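PDB 5JWC: NADH dehydrogenase, putative from Plasmodium falciparum, which probably oxidises NADH through its bound FAD and passes the electrons to ubiquinone, as a type II NADH dehydrogenase of the malaria parasite. Local coordinates for residues 460-463 against 469-472; 234-237 against 242-245; 248-253 against 260-265. All coordinates share one frame; numbering follows the deposited sequence.

Overall arrangement
The three contacts follow one another along the chain, contact 2 before contact 3 and contact 1 last, and lie on the same side of its centre. Contacts 2 and 3 share helix 243-255, with centres about 9 Å apart. Asn235 O of contact 2 accepts a hydrogen bond from Lys250 NZ of contact 3 at 3.0 Å. The hairpin of contact 1 packs on the same helix, where Val470 touches Ile245 and Phe248. The centre of contact 1 lies about 13 Å from that of contact 2 and about 16 Å from that of contact 3. Contact 1 alone reaches the inhibitor directly, through Tyr463. Its Ser460 side chain is about 7 Å from the bound FAD.

Contact 1 of 3, residues 460-463 against 469-472; sequences SLAY and VVAD. With 4W0 (5-fluoro-3-methyl-2-{4-[4-(trifluoromethoxy)benzyl]phenyl}quinolin-4(1H)-one), chain M.
Tyr463 holds CG anti to its own backbone N (chi1 180°), and Val469 sets CG2 anti to its carbonyl carbon. These torsions bring the two side chains together at about a right angle. Val469 CG2 meets the edge of the tyrosine ring, near its plane, 3.7 Å from Tyr463 CD1. One face of the ring receives the inhibitor 4W0, whose quinolone atom C2 sits over the ring centre, 3.5 Å above the plane. The tyrosine OH lies 3.3 Å from the quinolone N, and it is hydrogen-bonded to Asp209 and to the backbone N of His467.

The backbones form an antiparallel pair with N-to-C directions 165° apart. Ser460 with Asp472 and Ala462 with Val470 are the hydrogen-bonded pairs. Ala462 N donates to Val470 O at 2.9 Å, nearly straight at 165°, and Val470 N returns to Ala462 O. Ser460 and Asp472 are paired in the same way, each through its N and O. Leu461 with Ala471 and Tyr463 with Val469 are the non-hydrogen-bonded pairs.

Leu461, Tyr463, Val469 and Ala471 point to one face of the sheet. There Leu461 CD1 rests 3.6 Å from Ala471 CB, and helix 484-495 packs against Leu461 and Val469. The other face carries Ser460, Ala462, Val470 and Asp472. Ala462 CB and Val470 CG2 are 3.9 Å apart, and helix 243-255 lies against Val470.

This is a beta hairpin of the NDH2 C-terminal domain, and strand 476-479 extends its sheet. Paired amides fix the strands. Val469 at the ring edge and the two hydrogen bonds at the OH probably limit how the Tyr463 ring can turn, consistent with a steady flat surface for the quinolone in this inhibitor pocket.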
loop_
_atom_site.group_PDB
_atom_site.type_symbol
_atom_site.label_atom_id
_atom_site.label_comp_id
_atom_site.label_asym_id
_atom_site.label_seq_id
_atom_site.Cartn_x
_atom_site.Cartn_y
_atom_site.Cartn_z
ATOM N N SER A 460 -7.445 29.583 -0.329
ATOM C CA SER A 460 -6.403 28.571 -0.370
ATOM C C SER A 460 -5.847 28.324 1.018
ATOM O O SER A 460 -5.850 29.228 1.864
ATOM C CB SER A 460 -5.271 28.993 -1.298
ATOM O OG SER A 460 -5.770 29.396 -2.561
ATOM N N LEU A 461 -5.338 27.110 1.215
ATOM C CA LEU A 461 -4.831 26.641 2.487
ATOM C C LEU A 461 -3.494 25.968 2.261
ATOM O O LEU A 461 -3.313 25.279 1.257
ATOM C CB LEU A 461 -5.786 25.602 3.102
ATOM C CG LEU A 461 -6.539 25.955 4.363
ATOM C CD1 LEU A 461 -7.591 26.958 3.891
ATOM C CD2 LEU A 461 -7.213 24.734 4.943
ATOM N N ALA A 462 -2.582 26.099 3.215
ATOM C CA ALA A 462 -1.332 25.348 3.134
ATOM C C ALA A 462 -0.797 24.972 4.509
ATOM O O ALA A 462 -0.821 25.783 5.436
ATOM C CB ALA A 462 -0.287 26.145 2.358
ATOM N N TYR A 463 -0.319 23.737 4.646
ATOM C CA TYR A 463 0.379 23.316 5.856
ATOM C C TYR A 463 1.876 23.596 5.712
ATOM O O TYR A 463 2.490 23.204 4.712
ATOM C CB TYR A 463 0.143 21.830 6.155
ATOM C CG TYR A 463 0.879 21.401 7.406
ATOM C CD1 TYR A 463 0.463 21.840 8.658
ATOM C CD2 TYR A 463 2.003 20.589 7.335
ATOM C CE1 TYR A 463 1.136 21.472 9.812
ATOM C CE2 TYR A 463 2.699 20.220 8.489
ATOM C CZ TYR A 463 2.253 20.664 9.722
ATOM O OH TYR A 463 2.909 20.320 10.878
ATOM N N VAL A 469 -0.512 26.161 10.049
ATOM C CA VAL A 469 -1.292 26.238 8.831
ATOM C C VAL A 469 -1.509 27.707 8.456
ATOM O O VAL A 469 -1.790 28.538 9.322
ATOM C CB VAL A 469 -2.654 25.538 8.989
ATOM C CG1 VAL A 469 -3.605 25.931 7.848
ATOM C CG2 VAL A 469 -2.472 23.996 9.045
ATOM N N VAL A 470 -1.344 28.025 7.178
ATOM C CA VAL A 470 -1.689 29.351 6.678
ATOM C C VAL A 470 -2.877 29.250 5.729
ATOM O O VAL A 470 -3.102 28.207 5.100
ATOM C CB VAL A 470 -0.518 30.026 5.964
ATOM C CG1 VAL A 470 0.645 30.215 6.933
ATOM C CG2 VAL A 470 -0.085 29.194 4.745
ATOM N N ALA A 471 -3.651 30.323 5.646
ATOM C CA ALA A 471 -4.789 30.339 4.738
ATOM C C ALA A 471 -5.004 31.743 4.199
ATOM O O ALA A 471 -4.961 32.723 4.946
ATOM C CB ALA A 471 -6.034 29.841 5.428
ATOM N N ASP A 472 -5.212 31.817 2.892
ATOM C CA ASP A 472 -5.480 33.058 2.181
ATOM C C ASP A 472 -6.906 32.942 1.665
ATOM O O ASP A 472 -7.147 32.263 0.675
ATOM C CB ASP A 472 -4.462 33.241 1.049
ATOM C CG ASP A 472 -4.712 34.481 0.204
ATOM O OD1 ASP A 472 -4.069 34.596 -0.868
ATOM O OD2 ASP A 472 -5.550 35.325 0.581
HETATM C C1 4W0 M . -1.280 18.348 7.928
HETATM C C2 4W0 M . -0.158 17.972 8.685
HETATM C C3 4W0 M . -0.192 18.054 10.088
HETATM C C4 4W0 M . -1.341 18.518 10.755
HETATM C C5 4W0 M . -2.461 18.892 10.001
HETATM C C6 4W0 M . -2.439 18.809 8.602
HETATM O O1 4W0 M . 10.028 19.612 16.665
HETATM C C7 4W0 M . -1.365 18.599 12.257
HETATM C C8 4W0 M . -0.190 18.218 13.024
HETATM C C9 4W0 M . 1.011 17.733 12.308
HETATM C C10 4W0 M . 2.309 17.335 12.977
HETATM C C11 4W0 M . 3.040 18.275 13.705
HETATM C C12 4W0 M . 4.258 17.942 14.288
HETATM C C13 4W0 M . 4.731 16.663 14.094
HETATM C C14 4W0 M . 4.037 15.746 13.354
HETATM C C15 4W0 M . 2.830 16.073 12.777
HETATM O O2 4W0 M . -2.355 18.988 12.838
HETATM N N 4W0 M . 1.007 17.661 10.871
HETATM C C16 4W0 M . 6.021 16.140 14.652
HETATM C C17 4W0 M . 7.069 17.096 15.152
HETATM C C18 4W0 M . 7.561 18.110 14.342
HETATM C C19 4W0 M . 8.544 18.957 14.849
HETATM C C20 4W0 M . 9.039 18.755 16.142
HETATM C C21 4W0 M . 8.550 17.728 16.941
HETATM C C22 4W0 M . 7.569 16.895 16.439
HETATM C C23 4W0 M . -0.236 18.308 14.532
HETATM F F1 4W0 M . -3.556 19.326 10.627
HETATM C C24 4W0 M . 9.561 20.793 17.272
HETATM F F2 4W0 M . 8.983 21.544 16.331
HETATM F F3 4W0 M . 10.597 21.467 17.797
HETATM F F4 4W0 M . 8.676 20.469 18.227
#

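Contact 2 of 3, residues 234-237 against 242-245; sequences GNNL and TQNI
The side-chain amides of Asn236 and Gln243 meet through their polar ends, not face on face. Their planes are 56° apart, so the pair is twisted and not a flat amide dimer. Asn236 ND2 donates to Gln243 OE1 at 2.9 Å, with an N-H...O angle of 140°. The acceptor lies 28° out of the asparagine amide plane, and the donor is also tilted from the carbonyl plane of the glutamine. The return bond, Gln243 NE2 to Asn236 OD1, is weak at 3.5 Å. The same NE2 has its stronger partner in Asp247, one turn further along the helix.

Gln243 reaches across because its chain bends at chi2. The CB of Asn236 points toward 242-245.

Just before the helix, Thr242 OG1 accepts from Ile245 N at 3.3 Å, and it is also hydrogen-bonded to Glu477. Leu237 of the same loop as Asn236 is buried and packs on Thr249, Phe253 and Val260.

This is a surface contact between the loop after strand 227-232 and the first turn of helix 243-255. The threonine side chain makes a classic N-cap, within a beta-alpha-beta unit of the nucleotide-binding fold of pyridine nucleotide-disulphide oxidoreductases.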
loop_
_atom_site.group_PDB
_atom_site.type_symbol
_atom_site.label_atom_id
_atom_site.label_comp_id
_atom_site.label_asym_id
_atom_site.label_seq_id
_atom_site.Cartn_x
_atom_site.Cartn_y
_atom_site.Cartn_z
ATOM N N GLY A 234 11.657 32.500 -7.649
ATOM C CA GLY A 234 11.302 33.830 -7.175
ATOM C C GLY A 234 11.755 34.037 -5.749
ATOM O O GLY A 234 12.303 33.118 -5.141
ATOM N N ASN A 235 11.522 35.232 -5.204
ATOM C CA ASN A 235 11.936 35.533 -3.838
ATOM C C ASN A 235 11.026 34.928 -2.760
ATOM O O ASN A 235 11.427 34.819 -1.599
ATOM C CB ASN A 235 12.023 37.057 -3.639
ATOM C CG ASN A 235 12.441 37.437 -2.226
ATOM O OD1 ASN A 235 13.575 37.163 -1.799
ATOM N ND2 ASN A 235 11.520 38.045 -1.478
ATOM N N ASN A 236 9.813 34.532 -3.135
ATOM C CA ASN A 236 8.815 34.147 -2.133
ATOM C C ASN A 236 8.411 32.665 -2.160
ATOM O O ASN A 236 8.059 32.140 -3.212
ATOM C CB ASN A 236 7.536 34.975 -2.321
ATOM C CG ASN A 236 7.698 36.439 -1.923
ATOM O OD1 ASN A 236 8.617 36.807 -1.207
ATOM N ND2 ASN A 236 6.773 37.272 -2.369
ATOM N N LEU A 237 8.404 32.007 -1.002
ATOM C CA LEU A 237 7.654 30.752 -0.900
ATOM C C LEU A 237 6.167 31.131 -0.919
ATOM O O LEU A 237 5.809 32.206 -0.436
ATOM C CB LEU A 237 8.003 30.003 0.374
ATOM C CG LEU A 237 9.482 29.650 0.475
ATOM C CD1 LEU A 237 9.759 28.983 1.815
ATOM C CD2 LEU A 237 9.834 28.746 -0.696
ATOM N N THR A 242 -0.501 35.820 0.248
ATOM C CA THR A 242 -0.093 37.180 0.621
ATOM C C THR A 242 1.365 37.277 1.063
ATOM O O THR A 242 1.983 36.272 1.457
ATOM C CB THR A 242 -0.964 37.719 1.742
ATOM O OG1 THR A 242 -0.701 36.980 2.940
ATOM C CG2 THR A 242 -2.451 37.603 1.369
ATOM N N GLN A 243 1.908 38.492 1.010
ATOM C CA GLN A 243 3.300 38.709 1.345
ATOM C C GLN A 243 3.570 38.333 2.791
ATOM O O GLN A 243 4.613 37.765 3.101
ATOM C CB GLN A 243 3.695 40.169 1.064
ATOM C CG GLN A 243 5.177 40.473 1.301
ATOM C CD GLN A 243 6.106 39.622 0.428
ATOM O OE1 GLN A 243 5.950 39.555 -0.795
ATOM N NE2 GLN A 243 7.064 38.956 1.062
ATOM N N ASN A 244 2.629 38.624 3.681
ATOM C CA ASN A 244 2.785 38.240 5.080
ATOM C C ASN A 244 2.832 36.713 5.245
ATOM O O ASN A 244 3.582 36.194 6.083
ATOM C CB ASN A 244 1.653 38.823 5.939
ATOM C CG ASN A 244 1.921 40.261 6.354
ATOM O OD1 ASN A 244 3.069 40.680 6.454
ATOM N ND2 ASN A 244 0.863 41.013 6.612
ATOM N N ILE A 245 2.021 35.996 4.461
ATOM C CA ILE A 245 2.055 34.533 4.509
ATOM C C ILE A 245 3.393 34.009 3.978
ATOM O O ILE A 245 4.004 33.125 4.587
ATOM C CB ILE A 245 0.863 33.907 3.744
ATOM C CG1 ILE A 245 -0.387 34.002 4.629
ATOM C CG2 ILE A 245 1.147 32.418 3.386
ATOM C CD1 ILE A 245 -1.673 33.626 3.954
#

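Contact 3 of 3, residues 248-253 against 260-265; sequences FTKENF and VLTNYY
Val260 and Lys250 bury the most surface here, followed by Phe253 and Thr262. Val260 points toward the helix and spreads its two methyl groups over different partners. CG2 sits 3.6 Å from Phe253 CB, at the edge of the phenylalanine ring and near its plane. Val260 CG1 lies 3.9 Å from Lys250 CE, where the two side chains cross obliquely.

Lys250 leaves the helix with CG anti to the backbone N, and its chain then bends at chi3 (-52°). This carries NZ beyond the valine to Thr262, which it meets tip to tip. Lys250 NZ donates to Thr262 OG1 at 3.1 Å, though its stronger partner is Asn235. The ammonium group is therefore held by two oxygens, one from Thr262 and one from the loop after strand 227-232.

Phe253 is buried and also touches Val201 and Thr204 of helix 198-218. The contact belongs to the beta-alpha-beta unit made by strand 227-232, helix 243-255 and strand 259-262. The last of these is an outermost strand of the five-stranded parallel sheet within this chain. Thr249 packs on the same Val201, while Phe248 touches strand 468-473.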
loop_
_atom_site.group_PDB
_atom_site.type_symbol
_atom_site.label_atom_id
_atom_site.label_comp_id
_atom_site.label_asym_id
_atom_site.label_seq_id
_atom_site.Cartn_x
_atom_site.Cartn_y
_atom_site.Cartn_z
ATOM N N PHE A 248 6.063 34.647 6.670
ATOM C CA PHE A 248 5.853 33.738 7.797
ATOM C C PHE A 248 6.282 32.305 7.451
ATOM O O PHE A 248 6.863 31.603 8.289
ATOM C CB PHE A 248 4.391 33.756 8.243
ATOM C CG PHE A 248 4.075 32.769 9.325
ATOM C CD1 PHE A 248 4.767 32.789 10.524
ATOM C CD2 PHE A 248 3.078 31.824 9.147
ATOM C CE1 PHE A 248 4.471 31.875 11.522
ATOM C CE2 PHE A 248 2.775 30.920 10.135
ATOM C CZ PHE A 248 3.472 30.935 11.324
ATOM N N THR A 249 6.021 31.890 6.215
ATOM C CA THR A 249 6.424 30.564 5.751
ATOM C C THR A 249 7.949 30.404 5.712
ATOM O O THR A 249 8.480 29.399 6.206
ATOM C CB THR A 249 5.828 30.248 4.353
ATOM O OG1 THR A 249 4.397 30.337 4.416
ATOM C CG2 THR A 249 6.214 28.857 3.911
ATOM N N LYS A 250 8.650 31.388 5.137
ATOM C CA LYS A 250 10.115 31.360 5.075
ATOM C C LYS A 250 10.712 31.344 6.480
ATOM O O LYS A 250 11.696 30.657 6.758
ATOM C CB LYS A 250 10.656 32.587 4.319
ATOM C CG LYS A 250 12.182 32.744 4.429
ATOM C CD LYS A 250 12.745 33.701 3.376
ATOM C CE LYS A 250 12.317 33.357 1.964
ATOM N NZ LYS A 250 12.869 34.349 0.989
ATOM N N GLU A 251 10.108 32.128 7.363
ATOM C CA GLU A 251 10.537 32.194 8.746
ATOM C C GLU A 251 10.299 30.876 9.482
ATOM O O GLU A 251 11.142 30.434 10.268
ATOM C CB GLU A 251 9.821 33.350 9.426
ATOM C CG GLU A 251 9.911 33.409 10.922
ATOM C CD GLU A 251 9.077 34.564 11.455
ATOM O OE1 GLU A 251 8.280 34.358 12.404
ATOM O OE2 GLU A 251 9.208 35.676 10.883
ATOM N N ASN A 252 9.154 30.248 9.234
ATOM C CA ASN A 252 8.879 28.965 9.861
ATOM C C ASN A 252 9.907 27.928 9.363
ATOM O O ASN A 252 10.431 27.139 10.148
ATOM C CB ASN A 252 7.445 28.514 9.573
ATOM C CG ASN A 252 6.937 27.506 10.585
ATOM O OD1 ASN A 252 7.158 27.662 11.787
ATOM N ND2 ASN A 252 6.272 26.449 10.104
ATOM N N PHE A 253 10.216 27.958 8.067
ATOM C CA PHE A 253 11.192 27.030 7.494
ATOM C C PHE A 253 12.596 27.268 8.086
ATOM O O PHE A 253 13.265 26.313 8.469
ATOM C CB PHE A 253 11.219 27.127 5.955
ATOM C CG PHE A 253 10.134 26.302 5.261
ATOM C CD1 PHE A 253 9.016 25.850 5.964
ATOM C CD2 PHE A 253 10.254 25.959 3.925
ATOM C CE1 PHE A 253 8.027 25.072 5.333
ATOM C CE2 PHE A 253 9.271 25.180 3.275
ATOM C CZ PHE A 253 8.159 24.738 3.989
ATOM N N VAL A 260 16.226 27.345 2.752
ATOM C CA VAL A 260 15.340 28.000 1.802
ATOM C C VAL A 260 16.148 28.667 0.694
ATOM O O VAL A 260 16.766 29.717 0.888
ATOM C CB VAL A 260 14.459 29.045 2.468
ATOM C CG1 VAL A 260 13.505 29.630 1.440
ATOM C CG2 VAL A 260 13.680 28.416 3.610
ATOM N N LEU A 261 16.134 28.036 -0.468
ATOM C CA LEU A 261 16.901 28.505 -1.608
ATOM C C LEU A 261 15.974 29.240 -2.579
ATOM O O LEU A 261 15.844 28.888 -3.759
ATOM C CB LEU A 261 17.615 27.321 -2.280
ATOM C CG LEU A 261 18.993 26.923 -1.718
ATOM C CD1 LEU A 261 19.084 27.011 -0.216
ATOM C CD2 LEU A 261 19.441 25.543 -2.175
ATOM N N THR A 262 15.297 30.264 -2.072
ATOM C CA THR A 262 14.594 31.203 -2.946
ATOM C C THR A 262 15.590 31.891 -3.889
ATOM O O THR A 262 16.800 31.883 -3.637
ATOM C CB THR A 262 13.820 32.255 -2.143
ATOM O OG1 THR A 262 14.540 32.576 -0.950
ATOM C CG2 THR A 262 12.459 31.704 -1.762
ATOM N N ASN A 263 15.083 32.452 -4.983
ATOM C CA ASN A 263 15.929 33.111 -5.992
ATOM C C ASN A 263 16.980 32.167 -6.578
ATOM O O ASN A 263 18.107 32.581 -6.866
ATOM C CB ASN A 263 16.622 34.366 -5.413
ATOM C CG ASN A 263 15.620 35.426 -4.981
ATOM O OD1 ASN A 263 14.891 35.962 -5.804
ATOM N ND2 ASN A 263 15.584 35.725 -3.688
ATOM N N TYR A 264 16.587 30.907 -6.770
ATOM C CA TYR A 264 17.421 29.922 -7.443
ATOM C C TYR A 264 16.560 28.993 -8.281
ATOM O O TYR A 264 15.444 28.658 -7.900
ATOM C CB TYR A 264 18.218 29.095 -6.437
ATOM C CG TYR A 264 19.458 29.757 -5.883
ATOM C CD1 TYR A 264 20.658 29.746 -6.600
ATOM C CD2 TYR A 264 19.452 30.333 -4.619
ATOM C CE1 TYR A 264 21.805 30.328 -6.080
ATOM C CE2 TYR A 264 20.592 30.917 -4.091
ATOM C CZ TYR A 264 21.762 30.909 -4.828
ATOM O OH TYR A 264 22.890 31.488 -4.306
ATOM N N TYR A 265 17.068 28.557 -9.422
ATOM C CA TYR A 265 16.348 27.527 -10.149
ATOM C C TYR A 265 17.313 26.480 -10.693
ATOM O O TYR A 265 18.518 26.725 -10.850
ATOM C CB TYR A 265 15.484 28.140 -11.259
ATOM C CG TYR A 265 16.231 29.015 -12.226
ATOM C CD1 TYR A 265 16.667 28.509 -13.444
ATOM C CD2 TYR A 265 16.488 30.353 -11.930
ATOM C CE1 TYR A 265 17.351 29.305 -14.347
ATOM C CE2 TYR A 265 17.177 31.162 -12.822
ATOM C CZ TYR A 265 17.602 30.630 -14.033
ATOM O OH TYR A 265 18.286 31.414 -14.936
#